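Local coordinates for amidohydrolase (Thermotoga maritima, PDB 3OOQ), which probably hydrolyses a cyclic amide bond, perhaps as an allantoinase, and belongs to the TIM-barrel amidohydrolase family, at residues F[133-138]-F[142-147]; F[129-134]-F[344-349]. One frame throughout, in Å; residues are numbered along the deposited sequence.

Interaction 1: F[133-138]-F[142-147]; sequences KFRSII and CIVKDP
Lys133 and Cys142 join the two segments through their backbones, Lys133 N giving a hydrogen bond of 2.8 Å to Cys142 O. This bond opens the pairing of antiparallel strands 125-133 and 143-153 in the sheet of this amidohydrolase. Between them the chain runs out through a loop and turns back through the short helix 139-142. Arg135 reaches back over that return. Its CG sits between the backbone N and the carbonyl carbon (chi1 42°), and the chain bends at chi3. The guanidinium then lies with one face over Cys142 O. At its edge NH1 gives Ile143 O a hydrogen bond of 3.3 Å. That bond is bent, and NH1 stands above the carbonyl plane, so it is not on a lone pair. A water reinforces it by accepting from Arg135 NH2 and donating to the same Ile143 O. The sulfur of Cys142 is tucked against the loop, with SG 3.0 Å from Ser136 O and 3.3 Å from Lys133 O. Val144 presses its CG2 branch across the aliphatic chain of Lys133 at about a right angle. Val144 CG2 lies 3.4 Å from Lys133 CG, tighter than usual carbon contact.

Other groups set these side chains in place. Arg135 NH1 also bonds Glu141 O, and Arg135 NE makes a salt bridge to Asp381. Lys133 runs on, extended, to a salt bridge with Asp358. A classic beta bulge at Val144 and Lys145 lies opposite Val131. The chain leaves its strand through an inverse gamma turn at Phe134. Farther along, an ST turn shapes the loop: Ser136 OG accepts from Ile138 N at 2.9 Å, with an N-H...O angle of 160°.

Interaction 2: F[129-134]-F[344-349]; sequences GSVIKF and LGLEDR
Lys133 NZ is gripped by three carboxylates, those of Asp358, Asp360 and Asp381, and lies 4.6 Å from Arg349 NH2 of the other segment. The two cations share one counter-ion, since Arg349 NH2 also makes a salt bridge to Asp358. The carboxylates probably let the two cations lie this close. Both side chains reach this site from their own segments. Lys133 stretches out from the end of its strand, fully extended beyond CG. Arg349 comes from the loop.

Next to this charged group the contact is apolar. Val131 points from strand 125-133 at the loop, and Leu346 meets it tip to tip. One methyl of Leu346, CD1, does the touching. It rests against both branches of Val131, 3.8 Å from CG1 and 3.8 Å from CG2. It is also 3.9 Å from Val131 CB, so it sits over the fork of the valine. Val131 holds CG1 anti to its backbone nitrogen (chi1 -178°), which spreads the two branches toward the loop. Leu344 crosses Val131 obliquely and uses both its methyls, with CD1 and CD2 each 4.1 Å from Val131 CG2.

The loop that presents these leucines follows helix 338-343. Gly345 ends that helix in a Schellman motif, with a positive phi of 73°. Gly345 stands between Leu344 and Leu346, and both leucines send their side chains to the strand. The loop after helix 338-343 thus packs, buried, on strand 125-133 of the amidohydrolase sheet.

Neighbouring strands complete the setting: Leu344 also packs on Met116 of strand 112-117, and Leu346 on Val144. Beyond Leu346 the loop folds back on itself, where Arg349 N bonds Leu346 O at 2.8 Å.

In the fold
Interactions 1 and 2 meet along strand 125-133, and their centres lie about 9 Å apart. Both include Lys133 and Phe134. Interaction 1 joins the end of this strand to strand 143-153, while interaction 2 places the loop 344-349 against the same strand. Probable backbone hydrogen bonds connect the two contacts: Val144 N is 2.8 Å from Val131 O, and Lys145 O is 2.8 Å from Val131 N. Lys145 NZ also bonds Leu344 O, a direct tie from segment 142-147 to the helix-end loop. Arg349 packs on both Arg135 and Val144, and Asp381 joins the two contacts as a shared partner.

Interaction 1: F[133-138]-F[142-147]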
# COMPACT_ATOMS: atom_id res chain seq x y z
N LYS F 133 26.50 6.40 -36.01
CA LYS F 133 27.95 6.24 -35.94
C LYS F 133 28.46 7.13 -34.83
O LYS F 133 27.86 8.15 -34.56
CB LYS F 133 28.60 6.71 -37.24
CG LYS F 133 28.26 5.90 -38.45
CD LYS F 133 29.25 6.26 -39.55
CE LYS F 133 28.80 5.72 -40.86
NZ LYS F 133 29.88 5.93 -41.86
N PHE F 134 29.58 6.74 -34.21
CA PHE F 134 30.15 7.49 -33.09
C PHE F 134 31.02 8.65 -33.61
O PHE F 134 32.19 8.73 -33.27
CB PHE F 134 31.00 6.58 -32.19
CG PHE F 134 30.25 5.39 -31.62
CD1 PHE F 134 28.97 5.53 -31.09
CD2 PHE F 134 30.87 4.14 -31.56
CE1 PHE F 134 28.28 4.43 -30.56
CE2 PHE F 134 30.19 3.03 -31.03
CZ PHE F 134 28.89 3.19 -30.52
N ARG F 135 30.43 9.53 -34.42
CA ARG F 135 31.18 10.57 -35.11
C ARG F 135 31.18 11.96 -34.46
O ARG F 135 32.03 12.78 -34.80
CB ARG F 135 30.79 10.68 -36.61
CG ARG F 135 29.29 10.59 -36.89
CD ARG F 135 28.92 11.12 -38.29
NE ARG F 135 28.84 10.13 -39.36
CZ ARG F 135 27.74 9.86 -40.08
NH1 ARG F 135 26.59 10.49 -39.87
NH2 ARG F 135 27.79 8.95 -41.05
N SER F 136 30.26 12.23 -33.54
CA SER F 136 30.04 13.59 -33.06
C SER F 136 29.21 13.59 -31.77
O SER F 136 28.51 12.63 -31.47
CB SER F 136 29.32 14.39 -34.17
OG SER F 136 28.81 15.62 -33.71
N ILE F 137 29.29 14.68 -31.00
CA ILE F 137 28.42 14.83 -29.85
C ILE F 137 27.06 15.35 -30.28
O ILE F 137 26.13 15.41 -29.49
CB ILE F 137 29.03 15.74 -28.77
CG1 ILE F 137 29.31 17.13 -29.34
CG2 ILE F 137 30.29 15.08 -28.20
CD1 ILE F 137 29.96 18.04 -28.37
N ILE F 138 26.95 15.75 -31.54
CA ILE F 138 25.66 16.20 -32.06
C ILE F 138 24.99 15.01 -32.74
O ILE F 138 25.48 14.50 -33.75
CB ILE F 138 25.83 17.42 -33.02
CG1 ILE F 138 26.42 18.60 -32.24
CG2 ILE F 138 24.50 17.82 -33.63
CD1 ILE F 138 27.44 19.38 -33.01
N CYS F 142 25.31 12.08 -36.09
CA CYS F 142 25.63 10.67 -35.90
C CYS F 142 24.72 9.76 -36.73
O CYS F 142 25.07 8.60 -37.00
CB CYS F 142 25.52 10.27 -34.43
SG CYS F 142 26.80 11.00 -33.38
N ILE F 143 23.55 10.27 -37.10
CA ILE F 143 22.51 9.47 -37.75
C ILE F 143 22.95 8.90 -39.10
O ILE F 143 23.45 9.63 -39.96
CB ILE F 143 21.21 10.28 -37.94
CG1 ILE F 143 20.59 10.64 -36.59
CG2 ILE F 143 20.22 9.51 -38.81
CD1 ILE F 143 19.46 11.68 -36.67
N VAL F 144 22.78 7.59 -39.26
CA VAL F 144 22.95 6.93 -40.55
C VAL F 144 21.59 6.55 -41.14
O VAL F 144 21.35 6.72 -42.34
CB VAL F 144 23.84 5.67 -40.43
CG1 VAL F 144 24.04 5.00 -41.77
CG2 VAL F 144 25.18 6.04 -39.83
N LYS F 145 20.69 6.04 -40.30
CA LYS F 145 19.39 5.58 -40.78
C LYS F 145 18.41 5.67 -39.64
O LYS F 145 18.57 5.01 -38.62
CB LYS F 145 19.47 4.13 -41.28
CG LYS F 145 18.16 3.64 -41.83
CD LYS F 145 18.27 2.23 -42.37
CE LYS F 145 16.92 1.76 -42.88
NZ LYS F 145 16.99 0.35 -43.34
N ASP F 146 17.40 6.51 -39.82
CA ASP F 146 16.40 6.73 -38.79
C ASP F 146 15.06 6.98 -39.44
O ASP F 146 14.95 7.87 -40.29
CB ASP F 146 16.78 7.94 -37.96
CG ASP F 146 15.70 8.33 -36.98
OD1 ASP F 146 15.39 7.52 -36.08
OD2 ASP F 146 15.17 9.44 -37.11
N PRO F 147 14.02 6.19 -39.07
CA PRO F 147 14.05 5.01 -38.19
C PRO F 147 14.63 3.80 -38.92
O PRO F 147 14.59 3.76 -40.15
CB PRO F 147 12.57 4.76 -37.90
CG PRO F 147 11.86 5.29 -39.12
CD PRO F 147 12.66 6.52 -39.52
O HOH W 1 25.21 9.56 -42.69

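Interaction 2: F[129-134]-F[344-349]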
# COMPACT_ATOMS: atom_id res chain seq x y z
N GLY F 129 14.20 1.90 -33.45
CA GLY F 129 15.65 1.88 -33.52
C GLY F 129 16.16 2.84 -34.59
O GLY F 129 15.40 3.21 -35.49
N SER F 130 17.42 3.25 -34.45
CA SER F 130 18.13 4.08 -35.41
C SER F 130 19.54 3.56 -35.51
O SER F 130 20.09 3.12 -34.51
CB SER F 130 18.20 5.54 -34.91
OG SER F 130 16.94 6.19 -34.96
N VAL F 131 20.15 3.64 -36.69
CA VAL F 131 21.56 3.31 -36.83
C VAL F 131 22.36 4.59 -36.74
O VAL F 131 22.05 5.58 -37.41
CB VAL F 131 21.88 2.62 -38.18
CG1 VAL F 131 23.38 2.25 -38.22
CG2 VAL F 131 21.00 1.39 -38.39
N ILE F 132 23.37 4.59 -35.89
CA ILE F 132 24.20 5.77 -35.73
C ILE F 132 25.67 5.39 -35.80
O ILE F 132 26.03 4.22 -35.67
CB ILE F 132 23.88 6.53 -34.39
CG1 ILE F 132 24.15 5.64 -33.16
CG2 ILE F 132 22.43 7.02 -34.36
CD1 ILE F 132 25.42 5.95 -32.44
N LYS F 133 26.50 6.40 -36.01
CA LYS F 133 27.95 6.24 -35.94
C LYS F 133 28.46 7.13 -34.83
O LYS F 133 27.86 8.15 -34.56
CB LYS F 133 28.60 6.71 -37.24
CG LYS F 133 28.26 5.90 -38.45
CD LYS F 133 29.25 6.26 -39.55
CE LYS F 133 28.80 5.72 -40.86
NZ LYS F 133 29.88 5.93 -41.86
N PHE F 134 29.58 6.74 -34.21
CA PHE F 134 30.15 7.49 -33.09
C PHE F 134 31.02 8.65 -33.61
O PHE F 134 32.19 8.73 -33.27
CB PHE F 134 31.00 6.58 -32.19
CG PHE F 134 30.25 5.39 -31.62
CD1 PHE F 134 28.97 5.53 -31.09
CD2 PHE F 134 30.87 4.14 -31.56
CE1 PHE F 134 28.28 4.43 -30.56
CE2 PHE F 134 30.19 3.03 -31.03
CZ PHE F 134 28.89 3.19 -30.52
N LEU F 344 20.96 -4.52 -41.42
CA LEU F 344 20.52 -3.14 -41.26
C LEU F 344 20.16 -2.41 -42.56
O LEU F 344 19.72 -1.26 -42.52
CB LEU F 344 21.59 -2.35 -40.49
CG LEU F 344 21.92 -2.83 -39.06
CD1 LEU F 344 23.15 -2.11 -38.44
CD2 LEU F 344 20.71 -2.70 -38.17
N GLY F 345 20.32 -3.08 -43.71
CA GLY F 345 20.07 -2.47 -45.02
C GLY F 345 21.14 -1.45 -45.43
O GLY F 345 20.87 -0.55 -46.21
N LEU F 346 22.37 -1.64 -44.95
CA LEU F 346 23.42 -0.64 -45.08
C LEU F 346 24.77 -1.20 -45.57
O LEU F 346 25.81 -0.54 -45.43
CB LEU F 346 23.62 0.07 -43.72
CG LEU F 346 22.48 0.99 -43.26
CD1 LEU F 346 22.65 1.39 -41.80
CD2 LEU F 346 22.35 2.23 -44.16
N GLU F 347 24.77 -2.40 -46.15
CA GLU F 347 26.00 -3.01 -46.67
C GLU F 347 26.60 -2.26 -47.88
O GLU F 347 27.72 -2.55 -48.30
CB GLU F 347 25.81 -4.50 -47.00
CG GLU F 347 25.09 -4.78 -48.33
CD GLU F 347 23.56 -4.74 -48.21
OE1 GLU F 347 23.03 -4.09 -47.28
OE2 GLU F 347 22.90 -5.37 -49.06
N ASP F 348 25.86 -1.30 -48.44
CA ASP F 348 26.42 -0.41 -49.46
C ASP F 348 27.29 0.68 -48.82
O ASP F 348 28.05 1.36 -49.51
CB ASP F 348 25.31 0.24 -50.30
CG ASP F 348 24.30 1.01 -49.44
OD1 ASP F 348 23.90 2.12 -49.81
OD2 ASP F 348 23.93 0.51 -48.36
N ARG F 349 27.19 0.83 -47.50
CA ARG F 349 27.84 1.94 -46.80
C ARG F 349 28.93 1.54 -45.80
O ARG F 349 29.99 2.17 -45.75
CB ARG F 349 26.79 2.81 -46.11
CG ARG F 349 26.06 3.72 -47.10
CD ARG F 349 25.18 4.68 -46.36
NE ARG F 349 25.97 5.62 -45.56
CZ ARG F 349 25.45 6.64 -44.89
NH1 ARG F 349 24.14 6.87 -44.93
NH2 ARG F 349 26.25 7.45 -44.19